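Local coordinates for protein cytosine deaminase (Klebsiella pneumoniae, PDB 4R85) that catalyses the hydrolytic deamination of cytosine-type bases, probably including 5-methylcytosine, with a bound ferrous ion in an amidohydrolase-fold active site, at residues Phe267-Leu277 / Cys304-Tyr315. Numbering follows the deposited sequence.
Sequences FISCPTESIHL and CFAQDSIQDPWY. With FE2 (Fe (II) ion), chain H; 17E (5-methylcytosine), chain G.
E273 lays its CG and carboxylate across D308 at about a right angle, CG 3.0 Å from OD1 of D308. This is the C-terminal rim of an amidohydrolase TIM barrel, where two neighbouring parallel strands run into the active site. Below, S269 N donates a nearly straight bond to C304 O (2.8 Å, 173°), and A306 N bonds S269 O. CD of P271, starting the helix, packs on CD1 of F305, and CG2 of I268 meets CB of A306 just past the strand. D308 binds iron through OD2, with H56, H58, H209 and H241, while its OD1 accepts from N4 of 5-methylcytosine at 2.7 Å. The carboxylate planes are turned 73° against each other; OE2 of E273 and OD1 of D308, both acceptors, lie 3.1 Å apart without a hydrogen bond. E273 bends at chi2 (98°), which brings OE2 within 2.7 Å of S309 OG and OE1 to a water shared with T272 OG1 and Q307 O. That water sits over the Y315 ring, whose edge points to the face of H276; Y315 OH bonds H331 of the second subunit. C6 of 5-methylcytosine lies over the centre of one W314 indole face, 3.2 Å above the plane.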
ATOM      1  N   PHE A 267     -11.474  15.732 -10.059  1.00 12.67           N
ATOM      2  CA  PHE A 267     -10.169  15.127 -10.284  1.00 12.50           C
ATOM      3  C   PHE A 267     -10.142  13.687  -9.800  1.00 14.23           C
ATOM      4  O   PHE A 267     -10.677  13.365  -8.744  1.00 11.82           O
ATOM      5  CB  PHE A 267      -9.076  15.934  -9.574  1.00 10.23           C
ATOM      6  CG  PHE A 267      -8.812  17.263 -10.209  1.00 15.34           C
ATOM      7  CD1 PHE A 267      -7.697  17.448 -11.008  1.00 13.70           C
ATOM      8  CD2 PHE A 267      -9.701  18.319 -10.041  1.00 11.53           C
ATOM      9  CE1 PHE A 267      -7.456  18.670 -11.604  1.00 17.71           C
ATOM     10  CE2 PHE A 267      -9.478  19.534 -10.653  1.00 15.07           C
ATOM     11  CZ  PHE A 267      -8.348  19.716 -11.423  1.00 14.49           C
ATOM     12  N   ILE A 268      -9.517  12.810 -10.579  1.00 10.34           N
ATOM     13  CA  ILE A 268      -9.295  11.449 -10.117  1.00 10.38           C
ATOM     14  C   ILE A 268      -7.795  11.164 -10.095  1.00 14.40           C
ATOM     15  O   ILE A 268      -7.082  11.476 -11.048  1.00 13.81           O
ATOM     16  CB  ILE A 268     -10.038  10.421 -10.993  1.00 14.70           C
ATOM     17  CG1 ILE A 268     -11.563  10.594 -10.839  1.00 13.38           C
ATOM     18  CG2 ILE A 268      -9.620   8.996 -10.621  1.00 12.60           C
ATOM     19  CD1 ILE A 268     -12.367   9.729 -11.801  1.00 16.50           C
ATOM     20  N   SER A 269      -7.319  10.606  -8.988  1.00 10.47           N
ATOM     21  CA  SER A 269      -5.916  10.216  -8.866  1.00 10.83           C
ATOM     22  C   SER A 269      -5.838   8.705  -8.713  1.00 12.99           C
ATOM     23  O   SER A 269      -6.656   8.114  -8.008  1.00 11.36           O
ATOM     24  CB  SER A 269      -5.295  10.873  -7.637  1.00 14.66           C
ATOM     25  OG  SER A 269      -4.012  10.325  -7.372  1.00 17.25           O
ATOM     26  N   CYS A 270      -4.849   8.089  -9.363  1.00 13.25           N
ATOM     27  CA  CYS A 270      -4.639   6.648  -9.281  1.00 13.66           C
ATOM     28  C   CYS A 270      -3.248   6.383  -8.709  1.00 12.11           C
ATOM     29  O   CYS A 270      -2.303   6.095  -9.455  1.00 12.90           O
ATOM     30  CB  CYS A 270      -4.759   5.997 -10.662  1.00 13.10           C
ATOM     31  SG  CYS A 270      -6.352   6.293 -11.476  1.00 17.62           S
ATOM     32  N   PRO A 271      -3.116   6.496  -7.380  1.00 16.68           N
ATOM     33  CA  PRO A 271      -1.792   6.518  -6.748  1.00 18.19           C
ATOM     34  C   PRO A 271      -0.960   5.248  -6.920  1.00 14.26           C
ATOM     35  O   PRO A 271       0.246   5.382  -7.093  1.00 12.12           O
ATOM     36  CB  PRO A 271      -2.111   6.773  -5.262  1.00 16.95           C
ATOM     37  CG  PRO A 271      -3.534   6.329  -5.088  1.00 15.12           C
ATOM     38  CD  PRO A 271      -4.202   6.665  -6.395  1.00 16.49           C
ATOM     39  N   THR A 272      -1.554   4.058  -6.859  1.00 15.87           N
ATOM     40  CA  THR A 272      -0.746   2.858  -7.058  1.00 18.82           C
ATOM     41  C   THR A 272      -0.250   2.799  -8.499  1.00 17.17           C
ATOM     42  O   THR A 272       0.870   2.381  -8.758  1.00 13.28           O
ATOM     43  CB  THR A 272      -1.488   1.542  -6.712  1.00 13.90           C
ATOM     44  OG1 THR A 272      -2.677   1.418  -7.510  1.00 16.77           O
ATOM     45  CG2 THR A 272      -1.850   1.508  -5.238  1.00 23.99           C
ATOM     46  N   GLU A 273      -1.079   3.240  -9.435  1.00 14.13           N
ATOM     47  CA  GLU A 273      -0.684   3.178 -10.837  1.00 14.39           C
ATOM     48  C   GLU A 273       0.412   4.196 -11.113  1.00 15.17           C
ATOM     49  O   GLU A 273       1.425   3.891 -11.754  1.00 14.97           O
ATOM     50  CB  GLU A 273      -1.873   3.442 -11.757  1.00 13.78           C
ATOM     51  CG  GLU A 273      -1.585   3.109 -13.197  1.00 16.04           C
ATOM     52  CD  GLU A 273      -2.100   1.729 -13.581  1.00 23.04           C
ATOM     53  OE1 GLU A 273      -2.568   0.987 -12.687  1.00 22.49           O
ATOM     54  OE2 GLU A 273      -2.060   1.398 -14.781  1.00 19.02           O
ATOM     55  N   SER A 274       0.218   5.403 -10.607  1.00 11.17           N
ATOM     56  CA  SER A 274       1.147   6.487 -10.896  1.00 13.49           C
ATOM     57  C   SER A 274       2.499   6.313 -10.232  1.00 12.68           C
ATOM     58  O   SER A 274       3.524   6.631 -10.827  1.00 15.35           O
ATOM     59  CB  SER A 274       0.514   7.838 -10.567  1.00 20.79           C
ATOM     60  OG  SER A 274      -0.538   8.068 -11.491  1.00 27.04           O
ATOM     61  N   ILE A 275       2.521   5.782  -9.013  1.00 12.05           N
ATOM     62  CA  ILE A 275       3.800   5.532  -8.366  1.00 11.04           C
ATOM     63  C   ILE A 275       4.598   4.485  -9.171  1.00  9.83           C
ATOM     64  O   ILE A 275       5.827   4.504  -9.193  1.00 11.66           O
ATOM     65  CB  ILE A 275       3.626   5.098  -6.894  1.00 16.85           C
ATOM     66  CG1 ILE A 275       4.946   5.244  -6.134  1.00 22.12           C
ATOM     67  CG2 ILE A 275       3.058   3.690  -6.791  1.00 15.89           C
ATOM     68  CD1 ILE A 275       5.280   6.706  -5.803  1.00 26.78           C
ATOM     69  N   HIS A 276       3.885   3.594  -9.845  1.00 11.07           N
ATOM     70  CA  HIS A 276       4.508   2.570 -10.690  1.00 13.88           C
ATOM     71  C   HIS A 276       4.960   3.128 -12.053  1.00 12.06           C
ATOM     72  O   HIS A 276       6.085   2.900 -12.476  1.00 12.33           O
ATOM     73  CB  HIS A 276       3.522   1.400 -10.867  1.00 15.05           C
ATOM     74  CG  HIS A 276       3.900   0.421 -11.935  1.00 13.05           C
ATOM     75  ND1 HIS A 276       5.029  -0.371 -11.866  1.00 12.32           N
ATOM     76  CD2 HIS A 276       3.268   0.076 -13.085  1.00 15.85           C
ATOM     77  CE1 HIS A 276       5.091  -1.140 -12.940  1.00 17.40           C
ATOM     78  NE2 HIS A 276       4.033  -0.890 -13.695  1.00 15.51           N
ATOM     79  N   LEU A 277       4.085   3.872 -12.727  1.00 12.52           N
ATOM     80  CA  LEU A 277       4.369   4.343 -14.085  1.00 11.04           C
ATOM     81  C   LEU A 277       5.156   5.653 -14.136  1.00 17.59           C
ATOM     82  O   LEU A 277       5.836   5.930 -15.114  1.00 16.92           O
ATOM     83  CB  LEU A 277       3.071   4.542 -14.875  1.00  9.71           C
ATOM     84  CG  LEU A 277       2.216   3.317 -15.183  1.00  9.68           C
ATOM     85  CD1 LEU A 277       1.050   3.749 -16.041  1.00 12.63           C
ATOM     86  CD2 LEU A 277       3.050   2.243 -15.917  1.00 12.57           C
ATOM     87  N   CYS A 304     -10.689  12.314  -5.890  1.00 10.32           N
ATOM     88  CA  CYS A 304     -10.890  10.976  -5.353  1.00 13.20           C
ATOM     89  C   CYS A 304      -9.845   9.996  -5.884  1.00 14.78           C
ATOM     90  O   CYS A 304      -9.044  10.361  -6.738  1.00 14.05           O
ATOM     91  CB  CYS A 304     -12.308  10.496  -5.658  1.00 13.72           C
ATOM     92  SG  CYS A 304     -12.641  10.353  -7.421  1.00 18.60           S
ATOM     93  N   PHE A 305      -9.845   8.770  -5.360  1.00 11.95           N
ATOM     94  CA  PHE A 305      -8.846   7.760  -5.734  1.00  9.79           C
ATOM     95  C   PHE A 305      -9.456   6.620  -6.537  1.00 14.55           C
ATOM     96  O   PHE A 305     -10.622   6.268  -6.344  1.00 15.51           O
ATOM     97  CB  PHE A 305      -8.187   7.161  -4.494  1.00 12.27           C
ATOM     98  CG  PHE A 305      -7.294   8.105  -3.748  1.00 13.39           C
ATOM     99  CD1 PHE A 305      -6.269   8.773  -4.403  1.00 11.41           C
ATOM    100  CD2 PHE A 305      -7.475   8.323  -2.382  1.00 16.95           C
ATOM    101  CE1 PHE A 305      -5.433   9.647  -3.716  1.00 12.27           C
ATOM    102  CE2 PHE A 305      -6.638   9.193  -1.682  1.00 15.52           C
ATOM    103  CZ  PHE A 305      -5.620   9.859  -2.354  1.00 12.14           C
ATOM    104  N   ALA A 306      -8.655   6.022  -7.419  1.00 12.22           N
ATOM    105  CA  ALA A 306      -9.139   4.937  -8.255  1.00 12.25           C
ATOM    106  C   ALA A 306      -8.047   3.902  -8.503  1.00 13.70           C
ATOM    107  O   ALA A 306      -6.861   4.196  -8.384  1.00 13.68           O
ATOM    108  CB  ALA A 306      -9.640   5.486  -9.582  1.00 14.40           C
ATOM    109  N   GLN A 307      -8.460   2.691  -8.858  1.00 16.97           N
ATOM    110  CA  GLN A 307      -7.515   1.607  -9.123  1.00 15.84           C
ATOM    111  C   GLN A 307      -6.822   1.685 -10.485  1.00 15.95           C
ATOM    112  O   GLN A 307      -5.658   1.322 -10.590  1.00 14.49           O
ATOM    113  CB  GLN A 307      -8.196   0.240  -8.948  1.00 21.32           C
ATOM    114  CG  GLN A 307      -8.637  -0.006  -7.504  1.00 22.95           C
ATOM    115  CD  GLN A 307      -9.489  -1.240  -7.336  1.00 30.82           C
ATOM    116  OE1 GLN A 307      -8.985  -2.361  -7.353  1.00 33.34           O
ATOM    117  NE2 GLN A 307     -10.786  -1.042  -7.157  1.00 24.60           N
ATOM    118  N   ASP A 308      -7.546   2.138 -11.509  1.00 13.09           N
ATOM    119  CA  ASP A 308      -7.019   2.259 -12.879  1.00 13.73           C
ATOM    120  C   ASP A 308      -6.874   0.902 -13.584  1.00 15.11           C
ATOM    121  O   ASP A 308      -7.543   0.630 -14.587  1.00 16.33           O
ATOM    122  CB  ASP A 308      -5.676   3.023 -12.892  1.00 19.91           C
ATOM    123  CG  ASP A 308      -5.333   3.573 -14.251  1.00 19.52           C
ATOM    124  OD1 ASP A 308      -4.136   3.701 -14.592  1.00 19.67           O
ATOM    125  OD2 ASP A 308      -6.272   3.887 -14.986  1.00 17.26           O
ATOM    126  N   SER A 309      -6.003   0.055 -13.055  1.00 14.92           N
ATOM    127  CA  SER A 309      -5.679  -1.207 -13.707  1.00 19.73           C
ATOM    128  C   SER A 309      -5.776  -2.399 -12.780  1.00 15.58           C
ATOM    129  O   SER A 309      -5.411  -2.320 -11.618  1.00 14.75           O
ATOM    130  CB  SER A 309      -4.244  -1.163 -14.228  1.00 17.32           C
ATOM    131  OG  SER A 309      -4.130  -0.284 -15.323  1.00 16.84           O
ATOM    132  N   ILE A 310      -6.233  -3.520 -13.321  1.00 13.23           N
ATOM    133  CA  ILE A 310      -6.069  -4.798 -12.656  1.00 13.21           C
ATOM    134  C   ILE A 310      -5.455  -5.801 -13.636  1.00 18.61           C
ATOM    135  O   ILE A 310      -6.095  -6.208 -14.611  1.00 14.74           O
ATOM    136  CB  ILE A 310      -7.398  -5.307 -12.068  1.00 15.53           C
ATOM    137  CG1 ILE A 310      -7.852  -4.362 -10.939  1.00 17.65           C
ATOM    138  CG2 ILE A 310      -7.241  -6.731 -11.551  1.00 17.47           C
ATOM    139  CD1 ILE A 310      -9.116  -4.800 -10.196  1.00 19.56           C
ATOM    140  N   GLN A 311      -4.199  -6.159 -13.370  1.00 17.62           N
ATOM    141  CA  GLN A 311      -3.439  -7.133 -14.146  1.00 14.91           C
ATOM    142  C   GLN A 311      -3.473  -6.873 -15.647  1.00 14.06           C
ATOM    143  O   GLN A 311      -3.893  -7.727 -16.427  1.00 17.38           O
ATOM    144  CB  GLN A 311      -3.921  -8.549 -13.831  1.00 16.21           C
ATOM    145  CG  GLN A 311      -3.770  -8.930 -12.368  1.00 17.15           C
ATOM    146  CD  GLN A 311      -4.326 -10.307 -12.061  1.00 23.26           C
ATOM    147  OE1 GLN A 311      -5.439 -10.439 -11.549  1.00 28.25           O
ATOM    148  NE2 GLN A 311      -3.549 -11.339 -12.364  1.00 27.68           N
ATOM    149  N   ASP A 312      -3.008  -5.702 -16.057  1.00 13.14           N
ATOM    150  CA  ASP A 312      -3.136  -5.320 -17.455  1.00 15.78           C
ATOM    151  C   ASP A 312      -1.750  -4.946 -18.040  1.00 17.05           C
ATOM    152  O   ASP A 312      -0.732  -5.146 -17.360  1.00 14.23           O
ATOM    153  CB  ASP A 312      -4.248  -4.245 -17.597  1.00 14.44           C
ATOM    154  CG  ASP A 312      -3.827  -2.866 -17.100  1.00 20.53           C
ATOM    155  OD1 ASP A 312      -4.703  -1.970 -17.066  1.00 21.44           O
ATOM    156  OD2 ASP A 312      -2.646  -2.655 -16.757  1.00 20.67           O
ATOM    157  N   PRO A 313      -1.687  -4.425 -19.287  1.00 16.05           N
ATOM    158  CA  PRO A 313      -0.334  -4.174 -19.814  1.00 17.41           C
ATOM    159  C   PRO A 313       0.457  -3.089 -19.057  1.00 20.07           C
ATOM    160  O   PRO A 313       1.670  -3.019 -19.225  1.00 21.01           O
ATOM    161  CB  PRO A 313      -0.599  -3.691 -21.245  1.00 17.39           C
ATOM    162  CG  PRO A 313      -1.941  -4.238 -21.598  1.00 16.07           C
ATOM    163  CD  PRO A 313      -2.721  -4.214 -20.324  1.00 15.93           C
ATOM    164  N   TRP A 314      -0.212  -2.283 -18.236  1.00 15.05           N
ATOM    165  CA  TRP A 314       0.452  -1.188 -17.527  1.00 14.81           C
ATOM    166  C   TRP A 314       0.822  -1.549 -16.089  1.00 21.41           C
ATOM    167  O   TRP A 314       1.760  -0.985 -15.523  1.00 28.76           O
ATOM    168  CB  TRP A 314      -0.423   0.074 -17.526  1.00 15.24           C
ATOM    169  CG  TRP A 314      -0.579   0.664 -18.881  1.00 14.30           C
ATOM    170  CD1 TRP A 314       0.231   1.600 -19.472  1.00 13.05           C
ATOM    171  CD2 TRP A 314      -1.604   0.354 -19.834  1.00 12.75           C
ATOM    172  NE1 TRP A 314      -0.231   1.889 -20.738  1.00 12.70           N
ATOM    173  CE2 TRP A 314      -1.353   1.135 -20.985  1.00 14.19           C
ATOM    174  CE3 TRP A 314      -2.709  -0.507 -19.825  1.00 13.58           C
ATOM    175  CZ2 TRP A 314      -2.171   1.074 -22.128  1.00 12.81           C
ATOM    176  CZ3 TRP A 314      -3.525  -0.569 -20.963  1.00 13.80           C
ATOM    177  CH2 TRP A 314      -3.244   0.217 -22.097  1.00 11.99           C
ATOM    178  N   TYR A 315       0.087  -2.485 -15.500  1.00 15.31           N
ATOM    179  CA  TYR A 315       0.181  -2.720 -14.064  1.00 13.98           C
ATOM    180  C   TYR A 315      -0.104  -4.184 -13.730  1.00 12.93           C
ATOM    181  O   TYR A 315      -1.192  -4.681 -13.997  1.00 16.78           O
ATOM    182  CB  TYR A 315      -0.816  -1.792 -13.359  1.00 10.79           C
ATOM    183  CG  TYR A 315      -0.821  -1.875 -11.850  1.00 15.75           C
ATOM    184  CD1 TYR A 315      -1.814  -2.583 -11.178  1.00 13.83           C
ATOM    185  CD2 TYR A 315       0.150  -1.226 -11.095  1.00 17.84           C
ATOM    186  CE1 TYR A 315      -1.844  -2.642  -9.791  1.00 16.12           C
ATOM    187  CE2 TYR A 315       0.129  -1.279  -9.699  1.00 18.23           C
ATOM    188  CZ  TYR A 315      -0.869  -1.988  -9.058  1.00 16.65           C
ATOM    189  OH  TYR A 315      -0.894  -2.050  -7.677  1.00 16.45           O
TER
HETATM  190 FE   FE2 H 502      -6.486   5.370 -16.754  1.00 19.40          FE
HETATM  191  N1  17E G 501      -3.830   3.839 -20.864  1.00 12.92           N
HETATM  192  C2  17E G 501      -3.366   5.021 -20.460  1.00 13.67           C
HETATM  193  O2  17E G 501      -3.129   6.004 -21.387  1.00 13.81           O
HETATM  194  N3  17E G 501      -3.127   5.278 -19.170  1.00 15.01           N
HETATM  195  C4  17E G 501      -3.347   4.334 -18.239  1.00 19.47           C
HETATM  196  N4  17E G 501      -3.087   4.619 -16.864  1.00 20.70           N
HETATM  197  C5  17E G 501      -3.834   3.081 -18.614  1.00 13.49           C
HETATM  198  C6  17E G 501      -4.073   2.861 -19.967  1.00 14.79           C
HETATM  199  CM5 17E G 501      -4.087   2.021 -17.589  1.00 14.00           C
HETATM  200  O   HOH W   1      -4.248   3.531  -8.239  1.00 17.21           O
HETATM  201  O   HOH W   2      -3.148   0.310  -9.900  1.00 24.15           O